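Local coordinates for protein putative Nitroreductase (Anabaena variabilis ATCC 29413, PDB 3EO7) that binds flavin mononucleotide and is probably an oxidoreductase of the nitroreductase family, its chain holding two nitroreductase-like regions, at residues 10-13 with 14-18; 274-277 with 278-281; 410-414 with 415-419; 449-452 with 453-456. All coordinates share one frame; numbering follows the deposited sequence. Where two conformers were deposited one is given.

Contact 1: residues 10-13 with 14-18; sequences AQHY and HERTK
Three consecutive i to i+4 backbone bonds join residues 10-13 to 14-18 as the last turns of helix 9-16, from His14 N, Glu15 N and Arg16 N to the carbonyls of Ala10, Gln11 and His12. The same spacing pairs side chains. Arg16 reaches back over the imidazole of His12: its CG lies above one face, 4.2 Å from the ring centroid of His12 in a CH-pi contact. A bend at chi3 (48°) then turns the guanidinium round the rim, so that Arg16 NH1 donates to His12 NE2 at 3.2 Å. The bond is fairly straight (162°) and lies in the guanidinium plane, yet the donor stands well out of the imidazole plane, the two planes being steeply inclined. Arg16 is held further by Val265 O and by a salt bridge to Asp267.

Tyr13 and Thr17 make the second pair. Thr17 CG2 sits over a face of the phenol, 3.9 Å from the centroid of the Tyr13 ring. With OG1 between the backbone N and the carbonyl carbon (chi1 53°), the Thr17 hydroxyl faces back into the helix end, where Thr17 OG1 is 2.8 Å from Tyr13 O and 3.1 Å from His14 O. Arg183 NE bonds to Thr17 OG1 and its NH2 to His14 O. Lys18 NZ forms a salt bridge with Glu15 OE1 at 2.7 Å and another with Asp487. This i to i+4 pairing, with a threonine folded back on the last carbonyls, finishes the C-terminus of helix 9-16, packed against helices 270-276 and 441-448.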
loop_
_atom_site.group_PDB
_atom_site.type_symbol
_atom_site.label_atom_id
_atom_site.label_comp_id
_atom_site.label_asym_id
_atom_site.label_seq_id
_atom_site.Cartn_x
_atom_site.Cartn_y
_atom_site.Cartn_z
ATOM N N ALA A 10 7.839 17.846 4.654
ATOM C CA ALA A 10 7.674 16.397 4.904
ATOM C C ALA A 10 8.393 15.945 6.195
ATOM O O ALA A 10 7.875 15.112 6.948
ATOM C CB ALA A 10 8.144 15.594 3.714
ATOM N N GLN A 11 9.590 16.488 6.440
ATOM C CA GLN A 11 10.313 16.203 7.691
ATOM C C GLN A 11 9.555 16.731 8.909
ATOM O O GLN A 11 9.422 16.032 9.925
ATOM C CB GLN A 11 11.722 16.776 7.645
ATOM C CG GLN A 11 12.604 16.107 6.607
ATOM C CD GLN A 11 13.905 16.826 6.460
ATOM O OE1 GLN A 11 13.972 17.947 5.941
ATOM N NE2 GLN A 11 14.962 16.189 6.922
ATOM N N HIS A 12 8.986 17.928 8.788
ATOM C CA HIS A 12 8.213 18.544 9.872
ATOM C C HIS A 12 6.959 17.708 10.155
ATOM O O HIS A 12 6.646 17.411 11.317
ATOM C CB HIS A 12 7.853 19.983 9.476
ATOM C CG HIS A 12 7.068 20.738 10.503
ATOM N ND1 HIS A 12 7.614 21.116 11.717
ATOM C CD2 HIS A 12 5.813 21.255 10.471
ATOM C CE1 HIS A 12 6.708 21.792 12.404
ATOM N NE2 HIS A 12 5.620 21.909 11.665
ATOM N N TYR A 13 6.244 17.373 9.090
ATOM C CA TYR A 13 5.061 16.507 9.170
ATOM C C TYR A 13 5.437 15.204 9.926
ATOM O O TYR A 13 4.764 14.774 10.865
ATOM C CB TYR A 13 4.470 16.184 7.752
ATOM C CG TYR A 13 3.382 15.159 7.918
ATOM C CD1 TYR A 13 2.092 15.536 8.234
ATOM C CD2 TYR A 13 3.680 13.822 7.897
ATOM C CE1 TYR A 13 1.115 14.601 8.526
ATOM C CE2 TYR A 13 2.714 12.855 8.194
ATOM C CZ TYR A 13 1.425 13.244 8.510
ATOM O OH TYR A 13 0.481 12.266 8.838
ATOM N N HIS A 14 6.520 14.578 9.503
ATOM C CA HIS A 14 6.941 13.325 10.122
ATOM C C HIS A 14 7.205 13.502 11.615
ATOM O O HIS A 14 6.688 12.770 12.441
ATOM C CB HIS A 14 8.173 12.764 9.444
ATOM C CG HIS A 14 8.401 11.327 9.779
ATOM N ND1 HIS A 14 7.562 10.335 9.328
ATOM C CD2 HIS A 14 9.328 10.726 10.560
ATOM C CE1 HIS A 14 7.988 9.173 9.799
ATOM N NE2 HIS A 14 9.059 9.380 10.540
ATOM N N GLU A 15 7.969 14.530 11.953
ATOM C CA GLU A 15 8.303 14.806 13.335
ATOM C C GLU A 15 7.038 15.029 14.171
ATOM O O GLU A 15 6.888 14.474 15.273
ATOM C CB GLU A 15 9.214 16.037 13.400
ATOM C CG GLU A 15 9.721 16.332 14.813
ATOM C CD GLU A 15 10.600 15.193 15.406
ATOM O OE1 GLU A 15 11.209 14.439 14.624
ATOM O OE2 GLU A 15 10.680 15.068 16.653
ATOM N N ARG A 16 6.123 15.826 13.648
ATOM C CA ARG A 16 4.867 16.120 14.341
ATOM C C ARG A 16 3.893 14.963 14.533
ATOM O O ARG A 16 2.971 15.047 15.373
ATOM C CB ARG A 16 4.163 17.309 13.661
ATOM C CG ARG A 16 4.951 18.556 14.051
ATOM C CD ARG A 16 4.337 19.790 13.844
ATOM N NE ARG A 16 2.958 19.923 14.320
ATOM C CZ ARG A 16 2.193 20.880 13.818
ATOM N NH1 ARG A 16 2.719 21.704 12.934
ATOM N NH2 ARG A 16 0.929 21.012 14.164
ATOM N N THR A 17 4.116 13.881 13.827
ATOM C CA THR A 17 3.200 12.743 13.850
ATOM C C THR A 17 3.775 11.479 14.495
ATOM O O THR A 17 3.143 10.428 14.501
ATOM C CB THR A 17 2.664 12.449 12.437
ATOM O OG1 THR A 17 3.739 12.300 11.503
ATOM C CG2 THR A 17 1.743 13.608 11.985
ATOM N N LYS A 18 4.975 11.610 15.041
ATOM C CA LYS A 18 5.608 10.506 15.768
ATOM C C LYS A 18 4.823 10.306 17.058
ATOM O O LYS A 18 4.105 11.208 17.498
ATOM C CB LYS A 18 7.033 10.913 16.160
ATOM C CG LYS A 18 7.987 11.128 14.987
ATOM C CD LYS A 18 9.406 11.393 15.397
ATOM C CE LYS A 18 10.338 11.387 14.194
ATOM N NZ LYS A 18 11.760 11.801 14.542
#

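Contact 2: residues 274-277 with 278-281; sequences FHHH and TQIS
This is a local contact at a helix C-terminus, where helix 270-276 runs out and the chain passes into the loop leading toward strand 310-312. Thr278 carries most of it. Its methyl CG2 comes obliquely to the ring of Phe274, 3.5 Å from Phe274 CE1, while its hydroxyl turns toward the carbonyls of the last turn: Thr278 OG1 lies 3.0 Å from Phe274 O and 3.1 Å from His275 O. The chi1 of 48° sets both branches, placing OG1 over the carbonyls and CG2 beside the ring. A weak backbone bond runs from Thr278 N to His275 O.

Gln279 deals with the next carbonyl. Its extended chain brings NE2 to His276 O at 2.7 Å, in a nearly straight bond (172°) lying in the plane of the amide. A water bridges the same nitrogen to the imidazole, 3.1 Å from Gln279 NE2 and 2.8 Å from His276 ND1, which it meets at the ring's edge; His276 NE2 bonds to Pro226 O. The carbonyl and the water fix the rotation of the amide.

Around this end, Phe274 stacks on Tyr13 of helix 9-16 and meets Tyr453 of helix 452-473 edge-to-face, while His275 bonds to Tyr182 of helix 181-202.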
loop_
_atom_site.group_PDB
_atom_site.type_symbol
_atom_site.label_atom_id
_atom_site.label_comp_id
_atom_site.label_asym_id
_atom_site.label_seq_id
_atom_site.Cartn_x
_atom_site.Cartn_y
_atom_site.Cartn_z
ATOM N N PHE A 274 -0.400 19.613 4.435
ATOM C CA PHE A 274 0.631 18.769 3.844
ATOM C C PHE A 274 0.217 18.194 2.477
ATOM O O PHE A 274 1.014 18.235 1.518
ATOM C CB PHE A 274 1.032 17.677 4.818
ATOM C CG PHE A 274 2.199 16.862 4.368
ATOM C CD1 PHE A 274 3.376 17.458 3.953
ATOM C CD2 PHE A 274 2.148 15.480 4.439
ATOM C CE1 PHE A 274 4.475 16.678 3.549
ATOM C CE2 PHE A 274 3.256 14.705 4.072
ATOM C CZ PHE A 274 4.404 15.312 3.599
ATOM N N HIS A 275 -1.021 17.757 2.366
ATOM C CA HIS A 275 -1.489 17.211 1.093
ATOM C C HIS A 275 -1.471 18.289 0.007
ATOM O O HIS A 275 -1.029 18.042 -1.105
ATOM C CB HIS A 275 -2.888 16.610 1.176
ATOM C CG HIS A 275 -3.298 15.952 -0.092
ATOM N ND1 HIS A 275 -2.794 14.725 -0.481
ATOM C CD2 HIS A 275 -4.070 16.392 -1.118
ATOM C CE1 HIS A 275 -3.254 14.439 -1.691
ATOM N NE2 HIS A 275 -4.055 15.418 -2.083
ATOM N N HIS A 276 -1.910 19.499 0.344
ATOM C CA HIS A 276 -1.920 20.570 -0.631
ATOM C C HIS A 276 -0.561 21.201 -0.884
ATOM O O HIS A 276 -0.419 21.989 -1.815
ATOM C CB HIS A 276 -2.934 21.631 -0.244
ATOM C CG HIS A 276 -4.341 21.196 -0.487
ATOM N ND1 HIS A 276 -5.114 21.723 -1.509
ATOM C CD2 HIS A 276 -5.094 20.243 0.110
ATOM C CE1 HIS A 276 -6.302 21.138 -1.494
ATOM N NE2 HIS A 276 -6.310 20.217 -0.540
ATOM N N HIS A 277 0.435 20.825 -0.078
ATOM C CA HIS A 277 1.786 21.308 -0.261
ATOM C C HIS A 277 2.752 20.197 -0.714
ATOM O O HIS A 277 3.966 20.288 -0.524
ATOM C CB HIS A 277 2.273 22.026 0.984
ATOM C CG HIS A 277 1.608 23.347 1.201
ATOM N ND1 HIS A 277 0.298 23.448 1.624
ATOM C CD2 HIS A 277 2.056 24.614 1.039
ATOM C CE1 HIS A 277 -0.034 24.722 1.709
ATOM N NE2 HIS A 277 1.017 25.455 1.379
ATOM N N THR A 278 2.183 19.130 -1.278
ATOM C CA THR A 278 2.958 18.073 -1.902
ATOM C C THR A 278 2.450 17.858 -3.323
ATOM O O THR A 278 2.720 16.833 -3.959
ATOM C CB THR A 278 2.927 16.746 -1.135
ATOM O OG1 THR A 278 1.589 16.394 -0.772
ATOM C CG2 THR A 278 3.816 16.843 0.130
ATOM N N GLN A 279 1.725 18.822 -3.846
ATOM C CA GLN A 279 1.233 18.665 -5.187
ATOM C C GLN A 279 2.286 18.922 -6.257
ATOM O O GLN A 279 3.378 19.480 -6.017
ATOM C CB GLN A 279 -0.065 19.505 -5.410
ATOM C CG GLN A 279 0.049 20.919 -5.148
ATOM C CD GLN A 279 -1.286 21.671 -5.291
ATOM O OE1 GLN A 279 -1.884 21.697 -6.383
ATOM N NE2 GLN A 279 -1.718 22.341 -4.203
ATOM N N ILE A 280 1.964 18.447 -7.444
ATOM C CA ILE A 280 2.713 18.734 -8.632
ATOM C C ILE A 280 1.858 19.650 -9.488
ATOM O O ILE A 280 0.637 19.479 -9.604
ATOM C CB ILE A 280 3.061 17.470 -9.386
ATOM C CG1 ILE A 280 4.201 16.751 -8.650
ATOM C CG2 ILE A 280 3.494 17.774 -10.819
ATOM C CD1 ILE A 280 4.536 15.379 -9.208
ATOM N N SER A 281 2.524 20.614 -10.122
ATOM C CA SER A 281 1.838 21.569 -11.009
ATOM C C SER A 281 2.353 21.485 -12.447
ATOM O O SER A 281 3.393 20.875 -12.700
ATOM C CB SER A 281 2.090 22.957 -10.463
ATOM O OG SER A 281 1.576 22.995 -9.153
HETATM O O HOH W 1 -4.345 23.726 -3.340
#

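Contact 3: residues 410-414 with 415-419; sequences RFKNF and RRELH. With ACT (acetate ion), chain P.
Lys412 and Glu417 meet where strand 405-411 gives way to helix 415-421. Glu417 takes two positions, and in the one described Lys412, fully extended, crosses it at about a right angle and brings NZ to 2.7 Å from Glu417 OE2, in a salt bridge from above the carboxylate plane. In that same position Arg416 NH2 reaches OE2 of Glu417 at 2.8 Å, so one carboxylate oxygen would be shared by two cations, which probably lessens their repulsion.

At the start of the helix, Asn413 OD1 accepts from Arg415 N at 3.0 Å, in a straight bond (166°). A water donates to the same OD1 and receives Arg416 N.

Phe414, at the N-cap position, supplies its carbonyl to Leu418 N at 2.8 Å. Leu418 lies alongside it, CD1 4.0 Å from Phe414 CB, and continues onto strands 381-390 and 433-439. An alanine in place of Leu418 would probably open a gap between Phe414 and these strands. The Phe414 ring has Lys412 CB over one face and packs on helix 486-493. Arg410 NH2 donates to an acetate ion (OXT, 2.9 Å), probably from the crystallisation liquor. This is a strand-to-helix junction of a nitroreductase-family region, an asparagine just ahead of the N-cap residue holding one first-turn N-H directly and a second through water, with a salt-bridge network in one conformer of Glu417.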
loop_
_atom_site.group_PDB
_atom_site.type_symbol
_atom_site.label_atom_id
_atom_site.label_comp_id
_atom_site.label_asym_id
_atom_site.label_seq_id
_atom_site.Cartn_x
_atom_site.Cartn_y
_atom_site.Cartn_z
ATOM N N ARG A 410 22.431 -6.861 15.638
ATOM C CA ARG A 410 22.323 -6.969 17.084
ATOM C C ARG A 410 21.920 -8.410 17.436
ATOM O O ARG A 410 21.170 -9.058 16.688
ATOM C CB ARG A 410 21.301 -6.026 17.700
ATOM C CG ARG A 410 21.575 -4.546 17.609
ATOM C CD ARG A 410 22.786 -4.061 18.382
ATOM N NE ARG A 410 22.905 -2.596 18.310
ATOM C CZ ARG A 410 23.434 -1.935 17.278
ATOM N NH1 ARG A 410 23.936 -2.563 16.220
ATOM N NH2 ARG A 410 23.476 -0.614 17.309
ATOM N N PHE A 411 22.399 -8.847 18.593
ATOM C CA PHE A 411 22.130 -10.153 19.147
ATOM C C PHE A 411 21.452 -9.933 20.499
ATOM O O PHE A 411 22.101 -9.522 21.472
ATOM C CB PHE A 411 23.410 -10.967 19.287
ATOM C CG PHE A 411 23.228 -12.269 19.989
ATOM C CD1 PHE A 411 22.408 -13.243 19.434
ATOM C CD2 PHE A 411 23.834 -12.528 21.220
ATOM C CE1 PHE A 411 22.222 -14.425 20.063
ATOM C CE2 PHE A 411 23.644 -13.732 21.849
ATOM C CZ PHE A 411 22.853 -14.680 21.275
ATOM N N LYS A 412 20.164 -10.227 20.547
ATOM C CA LYS A 412 19.347 -9.989 21.736
ATOM C C LYS A 412 17.926 -10.504 21.524
ATOM O O LYS A 412 17.450 -10.558 20.406
ATOM C CB LYS A 412 19.199 -8.471 21.973
ATOM C CG LYS A 412 18.646 -8.143 23.370
ATOM C CD LYS A 412 18.398 -6.679 23.571
ATOM C CE LYS A 412 18.020 -6.437 25.049
ATOM N NZ LYS A 412 17.831 -5.036 25.340
ATOM N N ASN A 413 17.262 -10.874 22.622
ATOM C CA ASN A 413 15.830 -11.202 22.602
ATOM C C ASN A 413 15.094 -9.866 22.778
ATOM O O ASN A 413 15.189 -9.236 23.840
ATOM C CB ASN A 413 15.500 -12.152 23.766
ATOM C CG ASN A 413 14.022 -12.485 23.831
ATOM O OD1 ASN A 413 13.187 -11.631 23.634
ATOM N ND2 ASN A 413 13.700 -13.728 24.152
ATOM N N PHE A 414 14.385 -9.436 21.746
ATOM C CA PHE A 414 13.739 -8.130 21.713
ATOM C C PHE A 414 12.224 -8.119 22.031
ATOM O O PHE A 414 11.571 -7.088 21.827
ATOM C CB PHE A 414 13.945 -7.494 20.332
ATOM C CG PHE A 414 15.340 -6.956 20.101
ATOM C CD1 PHE A 414 15.814 -5.897 20.867
ATOM C CD2 PHE A 414 16.129 -7.442 19.082
ATOM C CE1 PHE A 414 17.062 -5.359 20.639
ATOM C CE2 PHE A 414 17.395 -6.925 18.853
ATOM C CZ PHE A 414 17.861 -5.885 19.608
ATOM N N ARG A 415 11.684 -9.232 22.526
ATOM C CA ARG A 415 10.221 -9.319 22.739
ATOM C C ARG A 415 9.680 -8.197 23.594
ATOM O O ARG A 415 8.668 -7.559 23.234
ATOM C CB ARG A 415 9.837 -10.657 23.343
ATOM C CG ARG A 415 10.000 -11.837 22.392
ATOM C CD ARG A 415 9.395 -13.103 22.965
ATOM N NE ARG A 415 9.685 -14.220 22.068
ATOM C CZ ARG A 415 9.029 -14.446 20.939
ATOM N NH1 ARG A 415 8.024 -13.659 20.556
ATOM N NH2 ARG A 415 9.375 -15.483 20.182
ATOM N N ARG A 416 10.322 -7.955 24.737
ATOM C CA ARG A 416 9.851 -6.909 25.670
ATOM C C ARG A 416 9.884 -5.539 25.029
ATOM O O ARG A 416 8.949 -4.745 25.141
ATOM C CB ARG A 416 10.716 -6.923 26.936
ATOM C CG ARG A 416 10.251 -6.011 28.031
ATOM C CD ARG A 416 11.239 -6.005 29.226
ATOM N NE ARG A 416 12.600 -5.676 28.767
ATOM C CZ ARG A 416 13.063 -4.449 28.492
ATOM N NH1 ARG A 416 12.296 -3.370 28.618
ATOM N NH2 ARG A 416 14.317 -4.310 28.070
ATOM N N GLU A 417 10.978 -5.290 24.324
ATOM C CA GLU A 417 11.179 -4.056 23.619
ATOM C C GLU A 417 10.145 -3.834 22.534
ATOM O O GLU A 417 9.567 -2.763 22.449
ATOM C CB GLU A 417 12.568 -4.027 22.989
ATOM C CG GLU A 417 13.713 -3.935 23.991
ATOM C CD GLU A 417 14.146 -5.227 24.712
ATOM O OE1 GLU A 417 13.605 -6.364 24.577
ATOM O OE2 GLU A 417 15.096 -5.054 25.497
ATOM N N LEU A 418 9.904 -4.860 21.725
ATOM C CA LEU A 418 8.962 -4.765 20.600
ATOM C C LEU A 418 7.540 -4.549 21.120
ATOM O O LEU A 418 6.750 -3.821 20.541
ATOM C CB LEU A 418 9.057 -6.011 19.738
ATOM C CG LEU A 418 10.339 -6.177 18.888
ATOM C CD1 LEU A 418 10.462 -7.638 18.461
ATOM C CD2 LEU A 418 10.347 -5.162 17.708
ATOM N N HIS A 419 7.235 -5.161 22.249
ATOM C CA HIS A 419 5.961 -4.984 22.906
ATOM C C HIS A 419 5.752 -3.482 23.169
ATOM O O HIS A 419 4.707 -2.928 22.812
ATOM C CB HIS A 419 5.983 -5.804 24.195
ATOM C CG HIS A 419 4.685 -5.863 24.915
ATOM N ND1 HIS A 419 4.596 -6.328 26.213
ATOM C CD2 HIS A 419 3.432 -5.551 24.535
ATOM C CE1 HIS A 419 3.335 -6.280 26.603
ATOM N NE2 HIS A 419 2.607 -5.808 25.607
HETATM C C ACT P . 24.365 0.888 14.042
HETATM O O ACT P . 24.152 -0.301 13.609
HETATM O OXT ACT P . 24.699 1.054 15.254
HETATM C CH3 ACT P . 24.223 2.120 13.205
HETATM O O HOH W 2 12.595 -9.559 25.748
#

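Contact 4: residues 449-452 with 453-456; sequences GDRV and YRYL
Arg451, Val452 and Tyr455 bury the most surface where a type I turn leads into helix 452-473. Arg451 leaves the backbone with CG anti to N (chi1 -177°) and runs extended across Tyr455. Arg451 NE gives a weak bond to Tyr455 OH at 3.0 Å, with guanidinium and ring planes 74° apart. Leu254 O is a further partner of that hydroxyl.

NH1 of Arg454 lies over the rim of one face of the Arg451 guanidinium, the planes 35° apart, and only 3.3 Å from NH1 of Arg451. Asp215 makes the approach understandable: its OD1 forms a salt bridge with Arg451 and its OD2 one with Arg454, which probably offsets their charge. Gly211 O and Thr278 O bind Arg451 as well. A leucine at Arg451 would probably leave Asp215 with one cation fewer and Thr278 O and Gly211 O without this donor.

Val452 makes the apolar part of the contact. Its CG2 packs 4.2 Å from Leu456 CG and 4.3 Å from Tyr455 CD2, while Val452 O accepts the N-H of Leu456 at 2.8 Å. Both Val452 and Leu456 press on helix 441-448. At the turn, Asp450 O takes Tyr453 N at 3.1 Å, and Tyr453 OH bonds to His14. This tight type I turn links helix 441-448 to helix 452-473, Gly449 with positive phi ending one and a buried arginine pair flanking the start of the next.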
loop_
_atom_site.group_PDB
_atom_site.type_symbol
_atom_site.label_atom_id
_atom_site.label_comp_id
_atom_site.label_asym_id
_atom_site.label_seq_id
_atom_site.Cartn_x
_atom_site.Cartn_y
_atom_site.Cartn_z
ATOM N N GLY A 449 11.317 15.532 -3.711
ATOM C CA GLY A 449 10.656 16.593 -2.989
ATOM C C GLY A 449 9.778 16.054 -1.868
ATOM O O GLY A 449 9.811 14.855 -1.530
ATOM N N ASP A 450 8.978 16.933 -1.272
ATOM C CA ASP A 450 8.151 16.533 -0.142
ATOM C C ASP A 450 7.118 15.476 -0.475
ATOM O O ASP A 450 6.728 14.720 0.388
ATOM C CB ASP A 450 7.503 17.743 0.513
ATOM C CG ASP A 450 8.535 18.649 1.135
ATOM O OD1 ASP A 450 9.162 18.203 2.123
ATOM O OD2 ASP A 450 8.691 19.781 0.624
ATOM N N ARG A 451 6.683 15.452 -1.730
ATOM C CA ARG A 451 5.730 14.428 -2.210
ATOM C C ARG A 451 6.267 13.010 -2.050
ATOM O O ARG A 451 5.505 12.057 -2.056
ATOM C CB ARG A 451 5.374 14.719 -3.664
ATOM C CG ARG A 451 4.324 13.793 -4.315
ATOM C CD ARG A 451 4.290 14.107 -5.800
ATOM N NE ARG A 451 3.211 13.476 -6.603
ATOM C CZ ARG A 451 2.020 14.059 -6.827
ATOM N NH1 ARG A 451 1.716 15.229 -6.263
ATOM N NH2 ARG A 451 1.141 13.479 -7.618
ATOM N N VAL A 452 7.584 12.851 -1.893
ATOM C CA VAL A 452 8.162 11.522 -1.696
ATOM C C VAL A 452 7.533 10.834 -0.482
ATOM O O VAL A 452 7.454 9.604 -0.437
ATOM C CB VAL A 452 9.712 11.543 -1.521
ATOM C CG1 VAL A 452 10.123 12.025 -0.096
ATOM C CG2 VAL A 452 10.308 10.117 -1.867
ATOM N N TYR A 453 7.034 11.620 0.476
ATOM C CA TYR A 453 6.407 11.059 1.658
ATOM C C TYR A 453 5.266 10.127 1.273
ATOM O O TYR A 453 5.098 9.050 1.884
ATOM C CB TYR A 453 5.909 12.180 2.580
ATOM C CG TYR A 453 5.730 11.736 4.017
ATOM C CD1 TYR A 453 6.787 11.747 4.900
ATOM C CD2 TYR A 453 4.497 11.322 4.477
ATOM C CE1 TYR A 453 6.640 11.361 6.237
ATOM C CE2 TYR A 453 4.318 10.973 5.800
ATOM C CZ TYR A 453 5.416 10.967 6.669
ATOM O OH TYR A 453 5.227 10.611 7.966
ATOM N N ARG A 454 4.447 10.555 0.301
ATOM C CA ARG A 454 3.367 9.710 -0.210
ATOM C C ARG A 454 3.932 8.402 -0.788
ATOM O O ARG A 454 3.457 7.327 -0.507
ATOM C CB ARG A 454 2.646 10.400 -1.369
ATOM C CG ARG A 454 2.036 11.713 -1.057
ATOM C CD ARG A 454 1.240 12.140 -2.309
ATOM N NE ARG A 454 0.816 13.511 -2.217
ATOM C CZ ARG A 454 0.098 14.143 -3.157
ATOM N NH1 ARG A 454 -0.271 13.497 -4.257
ATOM N NH2 ARG A 454 -0.243 15.402 -2.973
ATOM N N TYR A 455 4.966 8.555 -1.604
ATOM C CA TYR A 455 5.568 7.441 -2.334
ATOM C C TYR A 455 6.121 6.400 -1.388
ATOM O O TYR A 455 5.947 5.196 -1.591
ATOM C CB TYR A 455 6.676 7.904 -3.261
ATOM C CG TYR A 455 6.302 8.923 -4.341
ATOM C CD1 TYR A 455 5.024 8.978 -4.897
ATOM C CD2 TYR A 455 7.279 9.749 -4.893
ATOM C CE1 TYR A 455 4.737 9.845 -5.899
ATOM C CE2 TYR A 455 6.998 10.651 -5.922
ATOM C CZ TYR A 455 5.702 10.697 -6.430
ATOM O OH TYR A 455 5.370 11.557 -7.468
ATOM N N LEU A 456 6.798 6.864 -0.355
ATOM C CA LEU A 456 7.417 5.955 0.610
ATOM C C LEU A 456 6.381 5.077 1.315
ATOM O O LEU A 456 6.572 3.849 1.466
ATOM C CB LEU A 456 8.195 6.746 1.685
ATOM C CG LEU A 456 9.427 7.512 1.249
ATOM C CD1 LEU A 456 9.989 8.437 2.349
ATOM C CD2 LEU A 456 10.494 6.502 0.717
#

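Taken together, the four show how one local device, side chains meeting a few residues apart at a helix end, changes with its place. Contact 4 is wholly buried, and contacts 1 and 2 are partly so; these three touch one another. Phe274 packs on Ala10, joining contacts 2 and 1; a probable hydrogen bond from Ala10 N to Asp450 OD1 joins 1 and 4, and another between Thr278 OG1 and Arg454 NH2 joins 2 and 4. Contact 3 stands apart, its nearest atoms about 14 Å from contact 1, and is the most exposed in character, with charged side chains and a water-linked amide. Contacts 1 and 2 close helix C-termini with threonine hydroxyls; contacts 3 and 4 begin helices.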